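Erythrocyte binding antigen 140 (Plasmodium falciparum, PDB 4GF2) probably binds a receptor on the surface of host red blood cells through paired Duffy-binding-like domains, as an adhesin of the invading malaria parasite. Local coordinates at residues Q6-T9 / H10-A13; K134-N137 / I138-W142; S221-S224 / F225-S229. The protein carries 3 engineered substitutions. All coordinates share one frame; numbering follows the deposited sequence.

Contact 1: residues Q6-T9 / H10-A13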
ATOM      1  N   GLN A   6     -51.293  13.504 -15.344  1.00 94.71           N
ATOM      2  CA  GLN A   6     -50.345  14.110 -16.267  1.00 95.19           C
ATOM      3  C   GLN A   6     -49.163  14.717 -15.514  1.00 84.01           C
ATOM      4  O   GLN A   6     -48.071  14.856 -16.066  1.00 79.28           O
ATOM      5  CB  GLN A   6     -51.044  15.174 -17.115  1.00105.21           C
ATOM      6  CG  GLN A   6     -50.273  15.581 -18.355  1.00110.03           C
ATOM      7  CD  GLN A   6     -51.061  16.522 -19.244  1.00118.03           C
ATOM      8  OE1 GLN A   6     -52.162  16.951 -18.896  1.00121.21           O
ATOM      9  NE2 GLN A   6     -50.501  16.846 -20.404  1.00120.92           N
ATOM     10  N   LYS A   7     -49.381  15.076 -14.252  1.00 80.15           N
ATOM     11  CA  LYS A   7     -48.298  15.578 -13.415  1.00 74.24           C
ATOM     12  C   LYS A   7     -47.303  14.460 -13.117  1.00 68.60           C
ATOM     13  O   LYS A   7     -46.093  14.683 -13.106  1.00 63.53           O
ATOM     14  CB  LYS A   7     -48.838  16.170 -12.112  1.00 79.06           C
ATOM     15  CG  LYS A   7     -49.543  17.504 -12.287  1.00 85.91           C
ATOM     16  CD  LYS A   7     -49.757  18.207 -10.954  1.00 91.49           C
ATOM     17  CE  LYS A   7     -50.738  17.455 -10.071  1.00 99.95           C
ATOM     18  NZ  LYS A   7     -50.849  18.067  -8.719  1.00102.54           N
ATOM     19  N   ARG A   8     -47.817  13.259 -12.876  1.00 71.27           N
ATOM     20  CA  ARG A   8     -46.964  12.095 -12.683  1.00 73.13           C
ATOM     21  C   ARG A   8     -46.130  11.864 -13.936  1.00 70.12           C
ATOM     22  O   ARG A   8     -44.962  11.490 -13.857  1.00 69.02           O
ATOM     23  CB  ARG A   8     -47.805  10.856 -12.369  1.00 85.05           C
ATOM     24  CG  ARG A   8     -48.576  10.951 -11.063  1.00 95.85           C
ATOM     25  CD  ARG A   8     -47.654  10.835  -9.858  1.00102.19           C
ATOM     26  NE  ARG A   8     -47.132   9.480  -9.698  1.00111.27           N
ATOM     27  CZ  ARG A   8     -46.274   9.112  -8.752  1.00115.39           C
ATOM     28  NH1 ARG A   8     -45.826   9.996  -7.869  1.00113.77           N
ATOM     29  NH2 ARG A   8     -45.859   7.856  -8.690  1.00119.69           N
ATOM     30  N   THR A   9     -46.731  12.104 -15.095  1.00 69.75           N
ATOM     31  CA  THR A   9     -46.034  11.924 -16.363  1.00 68.15           C
ATOM     32  C   THR A   9     -44.781  12.795 -16.424  1.00 63.97           C
ATOM     33  O   THR A   9     -43.719  12.339 -16.846  1.00 63.50           O
ATOM     34  CB  THR A   9     -46.953  12.253 -17.554  1.00 71.34           C
ATOM     35  OG1 THR A   9     -48.135  11.445 -17.484  1.00 76.18           O
ATOM     36  CG2 THR A   9     -46.239  11.992 -18.872  1.00 71.65           C
ATOM     37  N   HIS A  10     -44.908  14.047 -15.997  1.00 61.98           N
ATOM     38  CA  HIS A  10     -43.763  14.953 -15.942  1.00 58.59           C
ATOM     39  C   HIS A  10     -42.681  14.401 -15.015  1.00 56.58           C
ATOM     40  O   HIS A  10     -41.499  14.381 -15.359  1.00 54.09           O
ATOM     41  CB  HIS A  10     -44.197  16.335 -15.453  1.00 58.77           C
ATOM     42  CG  HIS A  10     -45.206  17.001 -16.334  1.00 62.26           C
ATOM     43  ND1 HIS A  10     -45.301  16.740 -17.685  1.00 64.56           N
ATOM     44  CD2 HIS A  10     -46.166  17.914 -16.059  1.00 63.78           C
ATOM     45  CE1 HIS A  10     -46.275  17.467 -18.203  1.00 67.46           C
ATOM     46  NE2 HIS A  10     -46.816  18.189 -17.238  1.00 66.95           N
ATOM     47  N   LEU A  11     -43.097  13.955 -13.834  1.00 58.88           N
ATOM     48  CA  LEU A  11     -42.171  13.410 -12.852  1.00 58.44           C
ATOM     49  C   LEU A  11     -41.385  12.231 -13.412  1.00 58.71           C
ATOM     50  O   LEU A  11     -40.159  12.198 -13.324  1.00 54.42           O
ATOM     51  CB  LEU A  11     -42.924  12.979 -11.591  1.00 62.72           C
ATOM     52  CG  LEU A  11     -43.209  14.093 -10.583  1.00 63.99           C
ATOM     53  CD1 LEU A  11     -44.300  13.680  -9.607  1.00 68.63           C
ATOM     54  CD2 LEU A  11     -41.937  14.456  -9.835  1.00 60.26           C
ATOM     55  N   PHE A  12     -42.091  11.265 -13.988  1.00 64.82           N
ATOM     56  CA  PHE A  12     -41.445  10.049 -14.472  1.00 69.95           C
ATOM     57  C   PHE A  12     -40.692  10.268 -15.778  1.00 66.50           C
ATOM     58  O   PHE A  12     -39.781   9.512 -16.103  1.00 65.48           O
ATOM     59  CB  PHE A  12     -42.465   8.918 -14.622  1.00 82.05           C
ATOM     60  CG  PHE A  12     -42.908   8.336 -13.311  1.00 90.44           C
ATOM     61  CD1 PHE A  12     -42.039   7.569 -12.555  1.00 92.03           C
ATOM     62  CD2 PHE A  12     -44.186   8.562 -12.831  1.00 96.41           C
ATOM     63  CE1 PHE A  12     -42.436   7.035 -11.346  1.00 95.56           C
ATOM     64  CE2 PHE A  12     -44.591   8.028 -11.622  1.00 99.94           C
ATOM     65  CZ  PHE A  12     -43.714   7.264 -10.878  1.00 99.23           C
ATOM     66  N   ALA A  13     -41.067  11.300 -16.525  1.00 65.25           N
ATOM     67  CA  ALA A  13     -40.355  11.629 -17.753  1.00 65.65           C
ATOM     68  C   ALA A  13     -38.876  11.855 -17.443  1.00 63.25           C
ATOM     69  O   ALA A  13     -38.000  11.423 -18.190  1.00 64.53           O
ATOM     70  CB  ALA A  13     -40.962  12.859 -18.408  1.00 66.03           C
TER

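Contact 2: residues K134-N137 / I138-W142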
ATOM      1  N   LYS A 134     -26.287  35.184 -32.824  1.00 80.12           N
ATOM      2  CA  LYS A 134     -27.501  35.975 -32.650  1.00 78.97           C
ATOM      3  C   LYS A 134     -28.530  35.202 -31.829  1.00 74.03           C
ATOM      4  O   LYS A 134     -29.161  35.756 -30.932  1.00 72.19           O
ATOM      5  CB  LYS A 134     -28.094  36.357 -34.007  1.00 84.26           C
ATOM      6  CG  LYS A 134     -27.165  37.177 -34.893  1.00 92.39           C
ATOM      7  CD  LYS A 134     -26.815  38.519 -34.270  1.00 96.39           C
ATOM      8  CE  LYS A 134     -25.923  39.342 -35.193  1.00104.47           C
ATOM      9  NZ  LYS A 134     -25.561  40.661 -34.601  1.00106.23           N
ATOM     10  N   LEU A 135     -28.696  33.919 -32.141  1.00 73.16           N
ATOM     11  CA  LEU A 135     -29.621  33.067 -31.403  1.00 71.14           C
ATOM     12  C   LEU A 135     -29.285  33.056 -29.924  1.00 69.16           C
ATOM     13  O   LEU A 135     -30.166  33.178 -29.075  1.00 67.90           O
ATOM     14  CB  LEU A 135     -29.569  31.634 -31.923  1.00 72.07           C
ATOM     15  CG  LEU A 135     -30.488  31.269 -33.082  1.00 75.23           C
ATOM     16  CD1 LEU A 135     -30.351  29.784 -33.365  1.00 79.84           C
ATOM     17  CD2 LEU A 135     -31.935  31.630 -32.777  1.00 71.93           C
ATOM     18  N   ASN A 136     -28.002  32.888 -29.620  1.00 70.16           N
ATOM     19  CA  ASN A 136     -27.547  32.861 -28.242  1.00 68.16           C
ATOM     20  C   ASN A 136     -27.969  34.140 -27.526  1.00 64.36           C
ATOM     21  O   ASN A 136     -28.449  34.100 -26.395  1.00 59.27           O
ATOM     22  CB  ASN A 136     -26.030  32.688 -28.189  1.00 74.58           C
ATOM     23  CG  ASN A 136     -25.556  32.108 -26.873  1.00 76.01           C
ATOM     24  OD1 ASN A 136     -25.719  30.915 -26.618  1.00 76.67           O
ATOM     25  ND2 ASN A 136     -24.958  32.945 -26.035  1.00 76.43           N
ATOM     26  N   ASN A 137     -27.801  35.274 -28.201  1.00 67.79           N
ATOM     27  CA  ASN A 137     -28.218  36.559 -27.655  1.00 66.79           C
ATOM     28  C   ASN A 137     -29.727  36.637 -27.461  1.00 64.30           C
ATOM     29  O   ASN A 137     -30.204  37.159 -26.453  1.00 65.51           O
ATOM     30  CB  ASN A 137     -27.746  37.699 -28.556  1.00 70.18           C
ATOM     31  CG  ASN A 137     -26.264  37.962 -28.423  1.00 70.23           C
ATOM     32  OD1 ASN A 137     -25.663  37.672 -27.387  1.00 68.42           O
ATOM     33  ND2 ASN A 137     -25.665  38.513 -29.470  1.00 73.19           N
ATOM     34  N   ILE A 138     -30.476  36.123 -28.431  1.00 63.54           N
ATOM     35  CA  ILE A 138     -31.927  36.065 -28.320  1.00 58.33           C
ATOM     36  C   ILE A 138     -32.340  35.270 -27.077  1.00 56.35           C
ATOM     37  O   ILE A 138     -33.247  35.672 -26.343  1.00 54.66           O
ATOM     38  CB  ILE A 138     -32.556  35.442 -29.581  1.00 60.75           C
ATOM     39  CG1 ILE A 138     -32.486  36.436 -30.746  1.00 65.36           C
ATOM     40  CG2 ILE A 138     -34.001  35.045 -29.320  1.00 59.26           C
ATOM     41  CD1 ILE A 138     -32.953  35.876 -32.081  1.00 68.48           C
ATOM     42  N   LYS A 139     -31.660  34.153 -26.837  1.00 52.50           N
ATOM     43  CA  LYS A 139     -31.951  33.303 -25.691  1.00 52.11           C
ATOM     44  C   LYS A 139     -31.593  34.008 -24.385  1.00 48.37           C
ATOM     45  O   LYS A 139     -32.294  33.873 -23.377  1.00 45.22           O
ATOM     46  CB  LYS A 139     -31.188  31.979 -25.800  1.00 54.48           C
ATOM     47  CG  LYS A 139     -31.680  31.070 -26.921  1.00 60.32           C
ATOM     48  CD  LYS A 139     -31.047  29.686 -26.855  1.00 62.15           C
ATOM     49  CE  LYS A 139     -29.560  29.726 -27.178  1.00 63.24           C
ATOM     50  NZ  LYS A 139     -28.932  28.379 -27.072  1.00 61.52           N
ATOM     51  N   LYS A 140     -30.502  34.764 -24.405  1.00 51.03           N
ATOM     52  CA  LYS A 140     -30.083  35.502 -23.225  1.00 51.28           C
ATOM     53  C   LYS A 140     -31.151  36.525 -22.858  1.00 50.51           C
ATOM     54  O   LYS A 140     -31.531  36.647 -21.694  1.00 49.65           O
ATOM     55  CB  LYS A 140     -28.727  36.172 -23.461  1.00 57.20           C
ATOM     56  CG  LYS A 140     -27.588  35.173 -23.559  1.00 61.60           C
ATOM     57  CD  LYS A 140     -26.288  35.806 -24.031  1.00 69.53           C
ATOM     58  CE  LYS A 140     -25.545  36.477 -22.890  1.00 72.32           C
ATOM     59  NZ  LYS A 140     -24.077  36.507 -23.135  1.00 76.64           N
ATOM     60  N   GLU A 141     -31.648  37.244 -23.857  1.00 51.96           N
ATOM     61  CA  GLU A 141     -32.715  38.210 -23.631  1.00 53.45           C
ATOM     62  C   GLU A 141     -33.967  37.499 -23.120  1.00 52.06           C
ATOM     63  O   GLU A 141     -34.622  37.967 -22.193  1.00 52.80           O
ATOM     64  CB  GLU A 141     -33.024  38.976 -24.918  1.00 59.98           C
ATOM     65  CG  GLU A 141     -31.867  39.824 -25.428  1.00 67.49           C
ATOM     66  CD  GLU A 141     -32.210  40.581 -26.698  1.00 78.26           C
ATOM     67  OE1 GLU A 141     -33.324  41.139 -26.777  1.00 81.56           O
ATOM     68  OE2 GLU A 141     -31.366  40.615 -27.619  1.00 82.64           O
ATOM     69  N   TRP A 142     -34.293  36.361 -23.723  1.00 51.57           N
ATOM     70  CA  TRP A 142     -35.476  35.611 -23.326  1.00 49.34           C
ATOM     71  C   TRP A 142     -35.373  35.210 -21.858  1.00 46.88           C
ATOM     72  O   TRP A 142     -36.319  35.370 -21.089  1.00 45.08           O
ATOM     73  CB  TRP A 142     -35.644  34.371 -24.204  1.00 48.61           C
ATOM     74  CG  TRP A 142     -36.889  33.601 -23.899  1.00 47.30           C
ATOM     75  CD1 TRP A 142     -38.092  33.708 -24.530  1.00 49.92           C
ATOM     76  CD2 TRP A 142     -37.055  32.608 -22.879  1.00 45.99           C
ATOM     77  NE1 TRP A 142     -38.998  32.840 -23.970  1.00 49.44           N
ATOM     78  CE2 TRP A 142     -38.389  32.155 -22.953  1.00 47.70           C
ATOM     79  CE3 TRP A 142     -36.212  32.061 -21.908  1.00 44.92           C
ATOM     80  CZ2 TRP A 142     -38.894  31.181 -22.094  1.00 47.63           C
ATOM     81  CZ3 TRP A 142     -36.715  31.096 -21.057  1.00 44.93           C
ATOM     82  CH2 TRP A 142     -38.043  30.665 -21.155  1.00 46.03           C
TER

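Contact 3: residues S221-S224 / F225-S229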
ATOM      1  N   SER A 221     -10.421   4.163   2.484  1.00 48.36           N
ATOM      2  CA  SER A 221     -11.504   4.851   1.790  1.00 49.79           C
ATOM      3  C   SER A 221     -11.191   6.337   1.701  1.00 49.94           C
ATOM      4  O   SER A 221     -11.376   6.957   0.656  1.00 51.98           O
ATOM      5  CB  SER A 221     -12.833   4.637   2.519  1.00 51.01           C
ATOM      6  OG  SER A 221     -13.225   3.276   2.477  1.00 52.19           O
ATOM      7  N   TYR A 222     -10.711   6.902   2.804  1.00 47.32           N
ATOM      8  CA  TYR A 222     -10.387   8.321   2.861  1.00 45.56           C
ATOM      9  C   TYR A 222      -9.280   8.671   1.870  1.00 46.87           C
ATOM     10  O   TYR A 222      -9.348   9.686   1.179  1.00 49.79           O
ATOM     11  CB  TYR A 222      -9.967   8.713   4.276  1.00 44.31           C
ATOM     12  CG  TYR A 222      -9.659  10.182   4.439  1.00 44.40           C
ATOM     13  CD1 TYR A 222     -10.662  11.094   4.740  1.00 44.85           C
ATOM     14  CD2 TYR A 222      -8.364  10.660   4.294  1.00 45.51           C
ATOM     15  CE1 TYR A 222     -10.384  12.439   4.890  1.00 46.59           C
ATOM     16  CE2 TYR A 222      -8.077  12.002   4.443  1.00 47.18           C
ATOM     17  CZ  TYR A 222      -9.090  12.886   4.742  1.00 48.51           C
ATOM     18  OH  TYR A 222      -8.804  14.221   4.888  1.00 51.08           O
ATOM     19  N   THR A 223      -8.263   7.821   1.796  1.00 44.45           N
ATOM     20  CA  THR A 223      -7.157   8.046   0.879  1.00 44.15           C
ATOM     21  C   THR A 223      -7.629   8.114  -0.566  1.00 46.63           C
ATOM     22  O   THR A 223      -7.333   9.075  -1.270  1.00 48.81           O
ATOM     23  CB  THR A 223      -6.103   6.941   1.003  1.00 43.15           C
ATOM     24  OG1 THR A 223      -5.433   7.066   2.261  1.00 43.94           O
ATOM     25  CG2 THR A 223      -5.072   7.035  -0.116  1.00 43.41           C
ATOM     26  N   SER A 224      -8.356   7.095  -1.010  1.00 46.56           N
ATOM     27  CA  SER A 224      -8.784   7.042  -2.403  1.00 48.68           C
ATOM     28  C   SER A 224      -9.671   8.235  -2.737  1.00 45.69           C
ATOM     29  O   SER A 224      -9.603   8.776  -3.839  1.00 47.58           O
ATOM     30  CB  SER A 224      -9.508   5.728  -2.709  1.00 53.99           C
ATOM     31  OG  SER A 224     -10.648   5.557  -1.891  1.00 56.04           O
ATOM     32  N   PHE A 225     -10.486   8.656  -1.777  1.00 42.73           N
ATOM     33  CA  PHE A 225     -11.385   9.783  -1.981  1.00 43.82           C
ATOM     34  C   PHE A 225     -10.606  11.074  -2.212  1.00 48.33           C
ATOM     35  O   PHE A 225     -11.028  11.932  -2.988  1.00 51.95           O
ATOM     36  CB  PHE A 225     -12.313   9.951  -0.780  1.00 43.13           C
ATOM     37  CG  PHE A 225     -12.926  11.312  -0.685  1.00 45.77           C
ATOM     38  CD1 PHE A 225     -14.016  11.649  -1.461  1.00 47.40           C
ATOM     39  CD2 PHE A 225     -12.403  12.260   0.177  1.00 48.44           C
ATOM     40  CE1 PHE A 225     -14.579  12.906  -1.377  1.00 49.27           C
ATOM     41  CE2 PHE A 225     -12.961  13.517   0.264  1.00 50.34           C
ATOM     42  CZ  PHE A 225     -14.052  13.841  -0.513  1.00 50.54           C
ATOM     43  N   MET A 226      -9.475  11.214  -1.525  1.00 49.05           N
ATOM     44  CA  MET A 226      -8.614  12.375  -1.709  1.00 50.30           C
ATOM     45  C   MET A 226      -7.925  12.315  -3.073  1.00 53.78           C
ATOM     46  O   MET A 226      -7.818  13.326  -3.767  1.00 55.54           O
ATOM     47  CB  MET A 226      -7.575  12.458  -0.590  1.00 50.17           C
ATOM     48  CG  MET A 226      -8.176  12.658   0.795  1.00 49.30           C
ATOM     49  SD  MET A 226      -8.982  14.258   1.017  1.00 49.67           S
ATOM     50  CE  MET A 226      -7.570  15.348   1.178  1.00 59.16           C
ATOM     51  N   LYS A 227      -7.466  11.129  -3.460  1.00 54.53           N
ATOM     52  CA  LYS A 227      -6.858  10.944  -4.774  1.00 57.21           C
ATOM     53  C   LYS A 227      -7.823  11.382  -5.868  1.00 53.54           C
ATOM     54  O   LYS A 227      -7.492  12.233  -6.694  1.00 54.02           O
ATOM     55  CB  LYS A 227      -6.470   9.483  -4.990  1.00 62.58           C
ATOM     56  CG  LYS A 227      -5.309   9.007  -4.137  1.00 66.94           C
ATOM     57  CD  LYS A 227      -5.013   7.541  -4.407  1.00 71.21           C
ATOM     58  CE  LYS A 227      -3.834   7.040  -3.592  1.00 74.39           C
ATOM     59  NZ  LYS A 227      -3.620   5.578  -3.788  1.00 76.92           N
ATOM     60  N   LYS A 228      -9.017  10.794  -5.869  1.00 50.70           N
ATOM     61  CA  LYS A 228     -10.044  11.138  -6.847  1.00 51.25           C
ATOM     62  C   LYS A 228     -10.367  12.623  -6.812  1.00 46.01           C
ATOM     63  O   LYS A 228     -10.469  13.268  -7.855  1.00 45.83           O
ATOM     64  CB  LYS A 228     -11.321  10.337  -6.592  1.00 57.62           C
ATOM     65  CG  LYS A 228     -11.192   8.855  -6.891  1.00 66.65           C
ATOM     66  CD  LYS A 228     -12.527   8.145  -6.754  1.00 72.08           C
ATOM     67  CE  LYS A 228     -12.448   6.707  -7.246  1.00 77.02           C
ATOM     68  NZ  LYS A 228     -11.474   5.889  -6.470  1.00 78.35           N
ATOM     69  N   SER A 229     -10.529  13.161  -5.608  1.00 43.36           N
ATOM     70  CA  SER A 229     -10.871  14.569  -5.442  1.00 43.88           C
ATOM     71  C   SER A 229      -9.785  15.489  -5.992  1.00 49.06           C
ATOM     72  O   SER A 229     -10.086  16.522  -6.587  1.00 52.81           O
ATOM     73  CB  SER A 229     -11.125  14.886  -3.968  1.00 42.50           C
ATOM     74  OG  SER A 229     -12.237  14.156  -3.479  1.00 42.16           O
TER

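Contact 1: residues Q6-T9 / H10-A13
The Arg8 guanidinium and the Phe12 ring, four residues apart on one helix, meet almost at right angles, their planes 82° apart. The ring presents its edge: CE2 sits over one face of the guanidinium, 3.5 Å from Arg8 CZ, while Arg8 NH2 lies near the plane of the ring at its rim, 3.1 Å from Phe12 CZ. The cation therefore borders the aromatic ring and does not lie over its pi face. Leu11 CD1 approaches the same guanidinium obliquely and more distantly. At the other flat group the roles change, for the His10 imidazole carries the carbonyl oxygen of Gln6 over one face, 3.5 Å above the plane and central to the ring. That same oxygen accepts the His10 amide N at 3.3 Å, so one backbone atom is met by both the main chain and the side chain of the residue a turn later. The pattern belongs to helix 4-14, the short helix at the start of the chain, whose i-to-i+4 bonds run on through Leu11 N to Lys7 O and Phe12 N to Arg8 O, the latter 2.9 Å long. Thr9 O closes the series by accepting Ala13 N, and Ala13 CB packs 3.2 Å from that oxygen. Arg8 reaches its neighbour by folding: from a first torsion of -64°, which sets CG beside the backbone N, the chain bends at chi2 and chi3, bringing the guanidinium to the rim of the Phe12 ring. His10 and Leu11 lie on the inward flank, where they touch Ile65, Thr69, Lys72 and Leu73 of helix 56-78. His10 ND1 also makes a weak hydrogen bond to Asn47, whereas the Arg8-Phe12 pair occupies the exposed flank.

Contact 2: residues K134-N137 / I138-W142
Ile138 packs closely onto the preceding helical turn: its CB lies 3.3 Å from Leu135 O, and its CG1 lies 3.4 Å from Lys134 O. With a first torsion of -73°, CG1 is held beside the backbone N, and the branch runs back over the carbonyls. Its CD1 end finds the Leu135 side chain more loosely, at 4.4 Å from CD2. Ile138 stands at the border of the buried flank, touching Tyr127, while Leu135 and Lys139 lie on that flank itself. Lys139 CG rests 3.4 Å from Leu135 O, and a bend at chi3 turns the chain past Asn136 CA before NZ is gripped outside the segments by Asn120 OD1 and Phe101 O, two acceptors that would be expected to satisfy the ammonium of this buried lysine. Trp142, also buried, extends the inward-facing side among the rings of Phe59, Phe63 and Phe101.

On the exposed side the stems pack just as closely, and the difference lies at the side-chain ends. Lys140 CG is 3.2 Å from Asn136 O, but farther along the chain merely runs beside the Asn137 side chain, CD lying 3.9 Å from Asn137 OD1. Glu141 leans back along Asn137 O, with CG 3.3 Å away and its carboxylate staying near the same oxygen. Beneath these unlike flanks the backbone is uniform, the amides of Ile138, Lys139, Lys140 and Glu141 each bonding to the carbonyl four residues earlier. A buried flank of Leu135, Trp142 and the anchored Lys139, against an outer one of Lys134, Lys140 and Glu141, marks an amphipathic helix, here helix 132-155 of the first Duffy-binding-like domain.

Contact 3: residues S221-S224 / F225-S229
Met226 crosses one face of the Tyr222 ring, with its CG 4.1 Å from the ring centroid and 27° off the normal, a CH-pi contact. The sulfur follows on a more slanting path: SD is 4.5 Å from the centroid and 32° off the normal, beside the phenol end of the ring, making a Met-aromatic contact. Both chains are shaped for this meeting. Tyr222 places CG opposite its backbone N (chi1 -178°), and Met226 curls at chi2 and chi3, keeping its thioether close to the ring. The pair is buried. Tyr222 OH is hydrogen-bonded to Lys191, its ring meets Phe195 edge-to-face, and Met226 touches Phe269 of helix 265-269.

All of this takes place within about two and a half turns of the long helix 213-242, which packs against helix 175-202, and the i-to-i+4 spacing brings these side-chain pairs together. Thr223 and Lys227 lie side by side and point the same way, with Thr223 CG2 3.7 Å from Lys227 CE. Phe225 turns differently, its ring plane passing near Tyr222 O, which lies at the edge 4.1 Å from CD2. Over one face of the ring sits Ser229 OG, offset toward the rim, and that hydroxyl donates to Phe225 O at 2.6 Å. Ser229 N reaches the same oxygen from the opposite face of the carbonyl. Ser221 O is also doubly used, but here Ser224 OG, 3.0 Å away, and Phe225 N approach from the same face. The Ser224 hydroxyl sits above the carbonyl plane. Beyond these segments the rings of Phe225 and Phe187, the latter on helix 175-202, meet with their planes close to alignment, and a glycerol, probably from the crystallisation liquor, lies near the Phe225 side chain.

Followed from the N terminus, the three contacts come in series, and none closes a loop, nests in another or crosses it: each joins adjoining turns of one helix. Contact 1 belongs to helix 4-14, which rests on helices 46-49 and 56-78. Contact 2, on helix 132-155, meets helix 110-127 and, through Trp142, the aromatic residues Phe59 and Phe63 of that same helix 56-78, so both contacts bear on one helix although their centres lie 29 Å apart. Contact 3, on helix 213-242, stands about 38 Å and 42 Å from them, centre to centre, and lies much nearer the middle of the elongated chain, where it joins helices 175-202 and 265-269.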